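Local coordinates for sugar fermentation stimulation protein homolog (Pyrococcus furiosus, PDB 4DA2) that probably binds DNA and combines an OB-fold domain with a PD-(D/E)xK nuclease-like domain that here holds calcium ions, at residues A[3-8]-A[219-224]; A[7-12]-A[54-59]; A[34-39]-A[61-66]; A[65-70]-A[77-82]. The protein carries 1 engineered substitution. All coordinates share one frame; numbering follows the deposited sequence.

Contact 1: residues A[3-8]-A[219-224]; sequences KLMEVS and GEIIYR
Lys3 and Glu220 meet through a salt bridge across an antiparallel strand pair, on the face that carries Lys3, Glu6 and Glu220. Lys3 NZ lies 3.0 Å from Glu220 OE2, which receives it on its anti lone pair. Glu6, three residues on and on the same face of the sheet, offers its own OE2 to Lys3 NZ at 2.6 Å, so Lys3 sits between two carboxylates whose OE2 atoms are 4.3 Å apart and whose repulsion it probably offsets. The lysine leaves the backbone with CG anti to N (chi1 172°) and bends at chi3 (85°); before the bend its CD rests 3.7 Å from Glu220 CG. Glu220 OE1 is held by Ser218.

On the opposite face, with CG between its own N and carbonyl carbon (chi1 50°), Met5 lies alongside Ile221 and points the same way, Met5 CG touching Ile221 CB at 3.9 Å. Ile221 CD1 reaches further, toward Val7 CG2, and Leu83 of helix 81-93 covers both Met5 and Ile221. Leu4 slants across Tyr223, its CG 3.7 Å from Tyr223 CB, and packs on Ala87 and Ile91. There is no room for a side chain at Gly219: a CB would collide with Val7 O.

Backbone bonds Leu4 N to Ile221 O and Ile221 N to Met5 O add strand 2-6 to strand 220-229 in the mixed sheet of the PD-(D/E)xK domain.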
loop_
_atom_site.group_PDB
_atom_site.type_symbol
_atom_site.label_atom_id
_atom_site.label_comp_id
_atom_site.label_asym_id
_atom_site.label_seq_id
_atom_site.Cartn_x
_atom_site.Cartn_y
_atom_site.Cartn_z
ATOM N N LYS A 3 14.715 1.945 -9.654
ATOM C CA LYS A 3 14.717 0.889 -8.629
ATOM C C LYS A 3 14.806 1.427 -7.205
ATOM O O LYS A 3 15.600 2.317 -6.937
ATOM C CB LYS A 3 15.859 -0.082 -8.912
ATOM C CG LYS A 3 16.087 -1.110 -7.814
ATOM C CD LYS A 3 16.802 -2.336 -8.344
ATOM C CE LYS A 3 18.296 -2.142 -8.353
ATOM N NZ LYS A 3 18.978 -3.436 -8.594
ATOM N N LEU A 4 13.992 0.888 -6.298
ATOM C CA LEU A 4 14.013 1.311 -4.901
ATOM C C LEU A 4 14.791 0.360 -4.018
ATOM O O LEU A 4 15.508 0.795 -3.113
ATOM C CB LEU A 4 12.597 1.401 -4.316
ATOM C CG LEU A 4 11.639 2.458 -4.826
ATOM C CD1 LEU A 4 10.315 2.363 -4.094
ATOM C CD2 LEU A 4 12.248 3.871 -4.708
ATOM N N MET A 5 14.581 -0.941 -4.237
ATOM C CA MET A 5 15.086 -1.977 -3.347
ATOM C C MET A 5 14.877 -3.355 -4.013
ATOM O O MET A 5 14.304 -3.438 -5.090
ATOM C CB MET A 5 14.367 -1.962 -1.990
ATOM C CG MET A 5 12.832 -1.957 -2.064
ATOM S SD MET A 5 12.006 -2.015 -0.459
ATOM C CE MET A 5 12.429 -3.655 0.129
ATOM N N GLU A 6 15.335 -4.391 -3.326
ATOM C CA GLU A 6 15.246 -5.766 -3.799
ATOM C C GLU A 6 14.778 -6.661 -2.676
ATOM O O GLU A 6 15.170 -6.482 -1.519
ATOM C CB GLU A 6 16.613 -6.241 -4.291
ATOM C CG GLU A 6 17.171 -5.442 -5.444
ATOM C CD GLU A 6 18.631 -5.740 -5.722
ATOM O OE1 GLU A 6 19.330 -6.294 -4.836
ATOM O OE2 GLU A 6 19.075 -5.402 -6.831
ATOM N N VAL A 7 13.949 -7.635 -3.028
ATOM C CA VAL A 7 13.507 -8.655 -2.097
ATOM C C VAL A 7 14.142 -9.978 -2.516
ATOM O O VAL A 7 14.006 -10.407 -3.658
ATOM C CB VAL A 7 11.974 -8.774 -2.114
ATOM C CG1 VAL A 7 11.497 -9.986 -1.308
ATOM C CG2 VAL A 7 11.346 -7.490 -1.596
ATOM N N SER A 8 14.838 -10.608 -1.579
ATOM C CA SER A 8 15.504 -11.888 -1.812
ATOM C C SER A 8 15.399 -12.769 -0.543
ATOM O O SER A 8 15.550 -12.254 0.566
ATOM C CB SER A 8 16.982 -11.608 -2.130
ATOM O OG SER A 8 17.606 -12.773 -2.623
ATOM N N GLY A 219 12.752 -9.837 -8.152
ATOM C CA GLY A 219 12.710 -9.323 -6.785
ATOM C C GLY A 219 12.919 -7.818 -6.707
ATOM O O GLY A 219 12.721 -7.229 -5.643
ATOM N N GLU A 220 13.286 -7.188 -7.825
ATOM C CA GLU A 220 13.525 -5.734 -7.831
ATOM C C GLU A 220 12.222 -4.964 -7.730
ATOM O O GLU A 220 11.268 -5.249 -8.455
ATOM C CB GLU A 220 14.263 -5.305 -9.098
ATOM C CG GLU A 220 15.713 -5.762 -9.105
ATOM C CD GLU A 220 16.322 -5.682 -10.477
ATOM O OE1 GLU A 220 15.846 -6.417 -11.376
ATOM O OE2 GLU A 220 17.268 -4.883 -10.655
ATOM N N ILE A 221 12.194 -3.983 -6.837
ATOM C CA ILE A 221 10.993 -3.171 -6.655
ATOM C C ILE A 221 11.200 -1.856 -7.404
ATOM O O ILE A 221 12.206 -1.161 -7.228
ATOM C CB ILE A 221 10.638 -2.958 -5.167
ATOM C CG1 ILE A 221 10.142 -4.280 -4.546
ATOM C CG2 ILE A 221 9.574 -1.824 -4.992
ATOM C CD1 ILE A 221 9.605 -4.132 -3.140
ATOM N N ILE A 222 10.248 -1.561 -8.272
ATOM C CA ILE A 222 10.377 -0.469 -9.240
ATOM C C ILE A 222 9.379 0.651 -8.919
ATOM O O ILE A 222 8.172 0.420 -8.785
ATOM C CB ILE A 222 10.163 -0.993 -10.706
ATOM C CG1 ILE A 222 11.121 -2.154 -11.040
ATOM C CG2 ILE A 222 10.311 0.131 -11.738
ATOM C CD1 ILE A 222 12.585 -1.863 -10.714
ATOM N N TYR A 223 9.883 1.882 -8.850
ATOM C CA TYR A 223 9.027 3.025 -8.616
ATOM C C TYR A 223 8.840 3.693 -9.968
ATOM O O TYR A 223 9.816 4.151 -10.559
ATOM C CB TYR A 223 9.700 3.971 -7.592
ATOM C CG TYR A 223 9.046 5.340 -7.479
ATOM C CD1 TYR A 223 7.645 5.477 -7.339
ATOM C CD2 TYR A 223 9.819 6.503 -7.527
ATOM C CE1 TYR A 223 7.051 6.731 -7.242
ATOM C CE2 TYR A 223 9.219 7.772 -7.423
ATOM C CZ TYR A 223 7.840 7.870 -7.285
ATOM O OH TYR A 223 7.249 9.116 -7.195
ATOM N N ARG A 224 7.597 3.715 -10.463
ATOM C CA ARG A 224 7.294 4.223 -11.793
ATOM C C ARG A 224 7.039 5.747 -11.804
ATOM O O ARG A 224 7.041 6.360 -12.867
ATOM C CB ARG A 224 6.130 3.453 -12.437
ATOM C CG ARG A 224 6.411 1.942 -12.718
ATOM C CD ARG A 224 5.342 1.361 -13.678
ATOM N NE ARG A 224 3.985 1.665 -13.224
ATOM C CZ ARG A 224 3.358 1.025 -12.240
ATOM N NH1 ARG A 224 3.946 0.011 -11.617
ATOM N NH2 ARG A 224 2.134 1.392 -11.879
#

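Contact 2: residues A[7-12]-A[54-59]; sequences VSPLFP and YCTPKA
Thr56 OG1 donates to Pro9 O across 2.7 Å, lying in the plane of that carbonyl with a C=O...O angle of 160°. The bond extends the antiparallel pairing of strands 11-18 and 52-57, the first and fourth strands of the OB-fold barrel, into the irregular chain that leads up to strand 11-18. Thr56 OG1 is anti to its own N (chi1 -162°), which directs the hydroxyl at the neighbouring chain. A cis peptide bond before Pro9 turns this chain.

Further on, Phe11 and Cys55 form a hydrogen-bonded pair, Phe11 N to Cys55 O and Cys55 N to Phe11 O, both 2.8 Å and both nearly straight. Their side chains share one face of the sheet; Cys55 packs there on Ala35. Pro12 and Tyr54 share the other face, where Pro12 CB approaches Tyr54 CE1 at 3.9 Å.

Leu10 sends CG anti to its N (chi1 -160°) and slants across Tyr54, CD1 coming to 4.0 Å from Tyr54 CB. Leu10 also touches Leu68 and Ile76 of the hairpin formed by strands 65-72 and 75-78.

At the exposed end the rings of Pro9 and Phe11 both meet that of Pro57. Pro9 slants across Pro57, its CG 3.6 Å from Pro57 CD. Phe11 crosses Pro57 at about a right angle, and its CE2 touches Pro57 CG at 3.6 Å.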
loop_
_atom_site.group_PDB
_atom_site.type_symbol
_atom_site.label_atom_id
_atom_site.label_comp_id
_atom_site.label_asym_id
_atom_site.label_seq_id
_atom_site.Cartn_x
_atom_site.Cartn_y
_atom_site.Cartn_z
ATOM N N VAL A 7 13.949 -7.635 -3.028
ATOM C CA VAL A 7 13.507 -8.655 -2.097
ATOM C C VAL A 7 14.142 -9.978 -2.516
ATOM O O VAL A 7 14.006 -10.407 -3.658
ATOM C CB VAL A 7 11.974 -8.774 -2.114
ATOM C CG1 VAL A 7 11.497 -9.986 -1.308
ATOM C CG2 VAL A 7 11.346 -7.490 -1.596
ATOM N N SER A 8 14.838 -10.608 -1.579
ATOM C CA SER A 8 15.504 -11.888 -1.812
ATOM C C SER A 8 15.399 -12.769 -0.543
ATOM O O SER A 8 15.550 -12.254 0.566
ATOM C CB SER A 8 16.982 -11.608 -2.130
ATOM O OG SER A 8 17.606 -12.773 -2.623
ATOM N N PRO A 9 15.094 -14.075 -0.691
ATOM C CA PRO A 9 14.701 -14.777 -1.918
ATOM C C PRO A 9 13.204 -14.641 -2.220
ATOM O O PRO A 9 12.406 -14.370 -1.320
ATOM C CB PRO A 9 15.014 -16.242 -1.592
ATOM C CG PRO A 9 14.857 -16.343 -0.139
ATOM C CD PRO A 9 15.206 -15.002 0.455
ATOM N N LEU A 10 12.837 -14.872 -3.472
ATOM C CA LEU A 10 11.474 -14.754 -3.921
ATOM C C LEU A 10 11.056 -16.116 -4.463
ATOM O O LEU A 10 11.718 -16.658 -5.348
ATOM C CB LEU A 10 11.374 -13.648 -4.987
ATOM C CG LEU A 10 9.999 -13.043 -5.238
ATOM C CD1 LEU A 10 9.414 -12.467 -3.951
ATOM C CD2 LEU A 10 10.083 -11.984 -6.360
ATOM N N PHE A 11 9.998 -16.697 -3.897
ATOM C CA PHE A 11 9.521 -18.018 -4.334
ATOM C C PHE A 11 8.174 -17.937 -5.058
ATOM O O PHE A 11 7.192 -17.508 -4.460
ATOM C CB PHE A 11 9.401 -18.983 -3.134
ATOM C CG PHE A 11 10.695 -19.207 -2.392
ATOM C CD1 PHE A 11 11.842 -19.632 -3.067
ATOM C CD2 PHE A 11 10.761 -19.018 -1.012
ATOM C CE1 PHE A 11 13.043 -19.846 -2.383
ATOM C CE2 PHE A 11 11.961 -19.228 -0.321
ATOM C CZ PHE A 11 13.100 -19.644 -1.008
ATOM N N PRO A 12 8.118 -18.351 -6.345
ATOM C CA PRO A 12 6.798 -18.496 -6.965
ATOM C C PRO A 12 6.025 -19.590 -6.221
ATOM O O PRO A 12 6.633 -20.528 -5.694
ATOM C CB PRO A 12 7.113 -18.938 -8.408
ATOM C CG PRO A 12 8.508 -19.454 -8.364
ATOM C CD PRO A 12 9.215 -18.741 -7.251
ATOM N N TYR A 54 3.819 -14.912 -5.107
ATOM C CA TYR A 54 5.240 -14.857 -4.796
ATOM C C TYR A 54 5.378 -14.704 -3.301
ATOM O O TYR A 54 4.731 -13.839 -2.706
ATOM C CB TYR A 54 5.934 -13.724 -5.565
ATOM C CG TYR A 54 6.000 -14.081 -7.007
ATOM C CD1 TYR A 54 7.099 -14.749 -7.535
ATOM C CD2 TYR A 54 4.906 -13.830 -7.838
ATOM C CE1 TYR A 54 7.108 -15.116 -8.913
ATOM C CE2 TYR A 54 4.911 -14.175 -9.160
ATOM C CZ TYR A 54 5.989 -14.810 -9.694
ATOM O OH TYR A 54 5.870 -15.138 -11.032
ATOM N N CYS A 55 6.181 -15.595 -2.685
ATOM C CA CYS A 55 6.397 -15.606 -1.241
ATOM C C CYS A 55 7.862 -15.299 -0.906
ATOM O O CYS A 55 8.725 -15.453 -1.759
ATOM C CB CYS A 55 6.050 -16.987 -0.646
ATOM S SG CYS A 55 4.305 -17.273 -0.449
ATOM N N THR A 56 8.110 -14.826 0.309
ATOM C CA THR A 56 9.466 -14.739 0.847
ATOM C C THR A 56 9.485 -15.327 2.264
ATOM O O THR A 56 8.460 -15.297 2.951
ATOM C CB THR A 56 10.010 -13.291 0.823
ATOM O OG1 THR A 56 11.438 -13.332 0.957
ATOM C CG2 THR A 56 9.399 -12.419 1.928
ATOM N N PRO A 57 10.644 -15.896 2.701
ATOM C CA PRO A 57 10.664 -16.522 4.025
ATOM C C PRO A 57 10.538 -15.464 5.097
ATOM O O PRO A 57 10.837 -14.302 4.845
ATOM C CB PRO A 57 12.053 -17.182 4.098
ATOM C CG PRO A 57 12.489 -17.324 2.688
ATOM C CD PRO A 57 11.913 -16.125 1.984
ATOM N N LYS A 58 10.067 -15.870 6.270
ATOM C CA LYS A 58 9.985 -14.988 7.420
ATOM C C LYS A 58 10.668 -15.731 8.563
ATOM O O LYS A 58 10.221 -16.813 8.938
ATOM C CB LYS A 58 8.518 -14.716 7.758
ATOM C CG LYS A 58 8.308 -13.778 8.922
ATOM C CD LYS A 58 6.880 -13.834 9.419
ATOM C CE LYS A 58 6.640 -12.728 10.423
ATOM N NZ LYS A 58 5.364 -12.928 11.148
ATOM N N ALA A 59 11.761 -15.176 9.092
ATOM C CA ALA A 59 12.478 -15.803 10.213
ATOM C C ALA A 59 11.761 -15.519 11.530
ATOM O O ALA A 59 11.874 -14.422 12.083
ATOM C CB ALA A 59 13.933 -15.331 10.273
#

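Contact 3: residues A[34-39]-A[61-66]; sequences RALITN and GKTRYI
Leu36 lays its side chain across Thr63, at about a right angle. Its CB lies 3.6 Å from both Tyr65 O and Thr63 OG1. CG, anti to the backbone N (chi1 -153°), stays over the same hydroxyl, and CD1 closes on it to 3.4 Å, while CD2 meets Arg82 of helix 81-93. Thr63 OG1 thus sits against hydrocarbon, buried with no hydrogen-bond partner in the model.

Thr63 CG2 lies over one face of the Arg34 guanidinium, 3.9 Å from NH1. An alanine in place of Thr63 would probably open a gap under Leu36 CD1 and take away the methyl over that guanidinium face. At the edge of the same group, near its plane, Lys62 NZ comes within 3.3 Å of Arg34 NH1. Both are donors of like charge, so this proximity is probably unfavourable; both residues also touch a crystal neighbour.

Leu36 N donates to Tyr65 O at 2.8 Å in an almost straight bond, and Ala35 CB stands near Tyr65 CB on the other face. The pairing is parallel, strand 31-36 with strand 65-72, as between the third and fifth strands that close an OB-fold barrel.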
loop_
_atom_site.group_PDB
_atom_site.type_symbol
_atom_site.label_atom_id
_atom_site.label_comp_id
_atom_site.label_asym_id
_atom_site.label_seq_id
_atom_site.Cartn_x
_atom_site.Cartn_y
_atom_site.Cartn_z
ATOM N N ARG A 34 1.592 -22.640 4.936
ATOM C CA ARG A 34 0.904 -21.475 5.508
ATOM C C ARG A 34 1.686 -20.191 5.190
ATOM O O ARG A 34 2.888 -20.125 5.433
ATOM C CB ARG A 34 0.740 -21.666 7.017
ATOM C CG ARG A 34 -0.421 -20.919 7.633
ATOM C CD ARG A 34 -0.554 -21.257 9.112
ATOM N NE ARG A 34 -1.566 -20.475 9.790
ATOM C CZ ARG A 34 -1.490 -20.122 11.063
ATOM N NH1 ARG A 34 -0.421 -20.446 11.778
ATOM N NH2 ARG A 34 -2.459 -19.408 11.612
ATOM N N ALA A 35 1.008 -19.183 4.625
ATOM C CA ALA A 35 1.651 -17.940 4.228
ATOM C C ALA A 35 0.902 -16.763 4.829
ATOM O O ALA A 35 -0.323 -16.696 4.763
ATOM C CB ALA A 35 1.682 -17.826 2.678
ATOM N N LEU A 36 1.641 -15.847 5.441
ATOM C CA LEU A 36 1.060 -14.663 6.033
ATOM C C LEU A 36 0.522 -13.719 4.957
ATOM O O LEU A 36 1.144 -13.523 3.931
ATOM C CB LEU A 36 2.136 -13.920 6.827
ATOM C CG LEU A 36 1.637 -13.066 7.979
ATOM C CD1 LEU A 36 1.092 -13.958 9.092
ATOM C CD2 LEU A 36 2.760 -12.167 8.513
ATOM N N ILE A 37 -0.641 -13.138 5.219
ATOM C CA ILE A 37 -1.206 -12.112 4.356
ATOM C C ILE A 37 -1.303 -10.831 5.206
ATOM O O ILE A 37 -1.948 -10.810 6.266
ATOM C CB ILE A 37 -2.617 -12.529 3.826
ATOM C CG1 ILE A 37 -2.525 -13.710 2.853
ATOM C CG2 ILE A 37 -3.344 -11.306 3.188
ATOM C CD1 ILE A 37 -3.868 -14.436 2.627
ATOM N N THR A 38 -0.642 -9.761 4.764
ATOM C CA THR A 38 -0.732 -8.503 5.479
ATOM C C THR A 38 -1.433 -7.524 4.532
ATOM O O THR A 38 -0.811 -6.694 3.869
ATOM C CB THR A 38 0.675 -7.995 5.903
ATOM O OG1 THR A 38 1.359 -9.062 6.579
ATOM C CG2 THR A 38 0.592 -6.791 6.837
ATOM N N ASN A 39 -2.739 -7.680 4.431
ATOM C CA ASN A 39 -3.599 -6.777 3.660
ATOM C C ASN A 39 -5.044 -7.128 4.050
ATOM O O ASN A 39 -5.477 -8.271 3.875
ATOM C CB ASN A 39 -3.357 -6.928 2.150
ATOM C CG ASN A 39 -3.980 -5.796 1.307
ATOM O OD1 ASN A 39 -5.134 -5.420 1.512
ATOM N ND2 ASN A 39 -3.211 -5.279 0.329
ATOM N N GLY A 61 7.840 -15.664 13.568
ATOM C CA GLY A 61 7.685 -16.769 14.498
ATOM C C GLY A 61 6.594 -17.726 14.062
ATOM O O GLY A 61 6.876 -18.878 13.713
ATOM N N LYS A 62 5.354 -17.243 14.067
ATOM C CA LYS A 62 4.188 -18.106 13.848
ATOM C C LYS A 62 4.130 -18.726 12.450
ATOM O O LYS A 62 3.808 -19.908 12.304
ATOM C CB LYS A 62 2.874 -17.380 14.185
ATOM C CG LYS A 62 1.684 -18.325 14.304
ATOM C CD LYS A 62 0.426 -17.635 14.816
ATOM C CE LYS A 62 -0.833 -18.440 14.481
ATOM N NZ LYS A 62 -0.814 -19.842 14.999
ATOM N N THR A 63 4.445 -17.930 11.435
ATOM C CA THR A 63 4.410 -18.409 10.048
ATOM C C THR A 63 5.785 -18.187 9.400
ATOM O O THR A 63 6.453 -17.205 9.721
ATOM C CB THR A 63 3.268 -17.732 9.256
ATOM O OG1 THR A 63 3.521 -16.326 9.150
ATOM C CG2 THR A 63 1.935 -17.937 9.981
ATOM N N ARG A 64 6.196 -19.115 8.535
ATOM C CA ARG A 64 7.525 -19.105 7.923
ATOM C C ARG A 64 7.572 -18.451 6.548
ATOM O O ARG A 64 8.652 -18.303 5.977
ATOM C CB ARG A 64 8.086 -20.529 7.788
ATOM C CG ARG A 64 7.993 -21.398 9.040
ATOM C CD ARG A 64 9.159 -22.399 9.186
ATOM N NE ARG A 64 9.765 -22.896 7.940
ATOM C CZ ARG A 64 9.154 -23.646 7.019
ATOM N NH1 ARG A 64 7.879 -23.977 7.145
ATOM N NH2 ARG A 64 9.820 -24.047 5.941
ATOM N N TYR A 65 6.405 -18.094 6.004
ATOM C CA TYR A 65 6.366 -17.429 4.697
ATOM C C TYR A 65 5.443 -16.238 4.704
ATOM O O TYR A 65 4.452 -16.228 5.415
ATOM C CB TYR A 65 5.894 -18.403 3.620
ATOM C CG TYR A 65 6.850 -19.531 3.382
ATOM C CD1 TYR A 65 7.857 -19.420 2.420
ATOM C CD2 TYR A 65 6.764 -20.707 4.126
ATOM C CE1 TYR A 65 8.749 -20.469 2.201
ATOM C CE2 TYR A 65 7.649 -21.753 3.910
ATOM C CZ TYR A 65 8.634 -21.626 2.948
ATOM O OH TYR A 65 9.509 -22.665 2.737
ATOM N N ILE A 66 5.792 -15.229 3.905
ATOM C CA ILE A 66 4.906 -14.094 3.661
ATOM C C ILE A 66 4.497 -14.129 2.186
ATOM O O ILE A 66 5.356 -14.252 1.293
ATOM C CB ILE A 66 5.615 -12.764 3.980
ATOM C CG1 ILE A 66 6.162 -12.775 5.406
ATOM C CG2 ILE A 66 4.664 -11.579 3.821
ATOM C CD1 ILE A 66 7.212 -11.744 5.616
#

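Contact 4: residues A[65-70]-A[77-82]; sequences YILLGF and AIIDTR
Leu68 O faces two consecutive backbone N-H groups, those of Ile79 and Asp80, where the hairpin of strands 65-72 and 75-78 runs out. The bond from Ile79 N, 2.9 Å long, is bent and weak; Asp80 N lies above the carbonyl plane at 3.2 Å. On its other edge strand 65-72 has a classic beta bulge, Leu68 and Gly69 both facing Tyr54 in the OB-fold barrel. Gly69 CA presses to 3.0 Å from Ala77 O, where a CB would clash. Beyond it Phe70 and Ala77 form a hydrogen-bonded pair.

Ile79 holds CG1 between its own N and carbonyl carbon (chi1 68°), directly against Leu68 O at 3.5 Å. Its CD1 then reaches the edge of the Phe70 ring, 4.0 Å from CE2, and also approaches Leu67. An alanine in its place would probably open a gap between that ring edge and Leu67. The ring of Phe46 meets that of Phe70, their planes about 20° apart.

Asp80 turns CG anti to its N (chi1 -174°), and a water gives one proton to its OD1 and the other to Leu67 O, both at 2.7 Å. Ile66 CG2 closes on OD1 to 3.2 Å. As N-cap of helix 81-93, Asp80 takes Leu83 N on OD2, while Thr38 OG1 adds a weak bond at OD1. With the water, Leu83 N and the helix start beside it, the buried carboxylate is likely to stay ionised.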
loop_
_atom_site.group_PDB
_atom_site.type_symbol
_atom_site.label_atom_id
_atom_site.label_comp_id
_atom_site.label_asym_id
_atom_site.label_seq_id
_atom_site.Cartn_x
_atom_site.Cartn_y
_atom_site.Cartn_z
ATOM N N TYR A 65 6.405 -18.094 6.004
ATOM C CA TYR A 65 6.366 -17.429 4.697
ATOM C C TYR A 65 5.443 -16.238 4.704
ATOM O O TYR A 65 4.452 -16.228 5.415
ATOM C CB TYR A 65 5.894 -18.403 3.620
ATOM C CG TYR A 65 6.850 -19.531 3.382
ATOM C CD1 TYR A 65 7.857 -19.420 2.420
ATOM C CD2 TYR A 65 6.764 -20.707 4.126
ATOM C CE1 TYR A 65 8.749 -20.469 2.201
ATOM C CE2 TYR A 65 7.649 -21.753 3.910
ATOM C CZ TYR A 65 8.634 -21.626 2.948
ATOM O OH TYR A 65 9.509 -22.665 2.737
ATOM N N ILE A 66 5.792 -15.229 3.905
ATOM C CA ILE A 66 4.906 -14.094 3.661
ATOM C C ILE A 66 4.497 -14.129 2.186
ATOM O O ILE A 66 5.356 -14.252 1.293
ATOM C CB ILE A 66 5.615 -12.764 3.980
ATOM C CG1 ILE A 66 6.162 -12.775 5.406
ATOM C CG2 ILE A 66 4.664 -11.579 3.821
ATOM C CD1 ILE A 66 7.212 -11.744 5.616
ATOM N N LEU A 67 3.187 -14.065 1.930
ATOM C CA LEU A 67 2.705 -13.926 0.552
ATOM C C LEU A 67 2.787 -12.440 0.164
ATOM O O LEU A 67 1.970 -11.625 0.623
ATOM C CB LEU A 67 1.266 -14.441 0.446
ATOM C CG LEU A 67 0.500 -14.318 -0.876
ATOM C CD1 LEU A 67 1.266 -15.024 -2.006
ATOM C CD2 LEU A 67 -0.891 -14.910 -0.677
ATOM N N LEU A 68 3.787 -12.077 -0.640
ATOM C CA LEU A 68 4.059 -10.665 -0.931
ATOM C C LEU A 68 3.202 -10.064 -2.021
ATOM O O LEU A 68 2.955 -8.856 -2.014
ATOM C CB LEU A 68 5.517 -10.433 -1.312
ATOM C CG LEU A 68 6.574 -10.830 -0.285
ATOM C CD1 LEU A 68 7.891 -10.646 -0.957
ATOM C CD2 LEU A 68 6.439 -9.977 0.989
ATOM N N GLY A 69 2.818 -10.899 -2.978
ATOM C CA GLY A 69 2.143 -10.468 -4.171
ATOM C C GLY A 69 1.720 -11.560 -5.135
ATOM O O GLY A 69 1.882 -12.752 -4.871
ATOM N N PHE A 70 1.197 -11.125 -6.280
ATOM C CA PHE A 70 0.687 -12.015 -7.297
ATOM C C PHE A 70 1.196 -11.626 -8.683
ATOM O O PHE A 70 1.501 -10.464 -8.968
ATOM C CB PHE A 70 -0.845 -11.986 -7.304
ATOM C CG PHE A 70 -1.475 -12.688 -6.125
ATOM C CD1 PHE A 70 -1.908 -14.004 -6.256
ATOM C CD2 PHE A 70 -1.646 -12.040 -4.898
ATOM C CE1 PHE A 70 -2.492 -14.682 -5.181
ATOM C CE2 PHE A 70 -2.245 -12.715 -3.808
ATOM C CZ PHE A 70 -2.668 -14.028 -3.963
ATOM N N ALA A 77 2.200 -7.717 -8.698
ATOM C CA ALA A 77 1.449 -6.726 -7.902
ATOM C C ALA A 77 1.810 -6.980 -6.432
ATOM O O ALA A 77 1.765 -8.117 -5.973
ATOM C CB ALA A 77 -0.026 -6.915 -8.101
ATOM N N ILE A 78 2.150 -5.929 -5.690
ATOM C CA ILE A 78 2.555 -6.112 -4.298
ATOM C C ILE A 78 1.320 -5.890 -3.434
ATOM O O ILE A 78 0.826 -4.748 -3.300
ATOM C CB ILE A 78 3.695 -5.146 -3.884
ATOM C CG1 ILE A 78 4.947 -5.376 -4.757
ATOM C CG2 ILE A 78 3.982 -5.336 -2.382
ATOM C CD1 ILE A 78 6.073 -4.313 -4.606
ATOM N N ILE A 79 0.863 -6.963 -2.812
ATOM C CA ILE A 79 -0.249 -6.863 -1.846
ATOM C C ILE A 79 0.140 -6.630 -0.400
ATOM O O ILE A 79 -0.698 -6.167 0.389
ATOM C CB ILE A 79 -1.185 -8.093 -1.927
ATOM C CG1 ILE A 79 -0.484 -9.359 -1.443
ATOM C CG2 ILE A 79 -1.748 -8.215 -3.350
ATOM C CD1 ILE A 79 -1.410 -10.317 -0.669
ATOM N N ASP A 80 1.396 -6.934 -0.044
ATOM C CA ASP A 80 1.843 -6.855 1.348
ATOM C C ASP A 80 2.030 -5.393 1.748
ATOM O O ASP A 80 2.856 -4.674 1.166
ATOM C CB ASP A 80 3.150 -7.637 1.554
ATOM C CG ASP A 80 3.571 -7.707 3.030
ATOM O OD1 ASP A 80 3.230 -8.697 3.711
ATOM O OD2 ASP A 80 4.269 -6.777 3.496
ATOM N N THR A 81 1.271 -4.955 2.742
ATOM C CA THR A 81 1.320 -3.536 3.141
ATOM C C THR A 81 2.626 -3.152 3.844
ATOM O O THR A 81 3.045 -1.989 3.776
ATOM C CB THR A 81 0.090 -3.111 3.974
ATOM O OG1 THR A 81 0.081 -3.833 5.215
ATOM C CG2 THR A 81 -1.200 -3.355 3.192
ATOM N N ARG A 82 3.266 -4.123 4.499
ATOM C CA ARG A 82 4.580 -3.919 5.088
ATOM C C ARG A 82 5.648 -3.633 4.031
ATOM O O ARG A 82 6.452 -2.695 4.211
ATOM C CB ARG A 82 5.022 -5.095 5.958
ATOM C CG ARG A 82 4.284 -5.259 7.250
ATOM C CD ARG A 82 4.756 -6.534 7.928
ATOM N NE ARG A 82 4.160 -6.735 9.245
ATOM C CZ ARG A 82 4.107 -7.907 9.874
ATOM N NH1 ARG A 82 4.600 -8.999 9.298
ATOM N NH2 ARG A 82 3.551 -7.988 11.078
HETATM O O HOH W 1 1.176 -9.996 2.587
#

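How the contacts relate
Contacts 1 and 2 share Val7 and Ser8, so one chain segment leaves the nuclease-like sheet and enters the barrel. Contact 4 touches both through Val7 CG1, 3.7 Å from Leu68 CD1, and contact 1 again where Ile221 CD1 meets Ile78 CD1 at 3.8 Å. Strand 65-72 serves contacts 3 and 4 and pairs with contact 2 along its other edge, Ile66 N bonding to Thr56 O at 2.8 Å. A hydrogen bond from Asn39 ND2 to Ile79 O, 2.7 Å, joins contacts 3 and 4. Contacts 1 and 3 stay about 8 Å apart at their nearest atoms. The calcium ions are held outside all four contacts by Glu109, Asp118, Glu131 and Thr132, one about 11 Å from the Asp80 side chain.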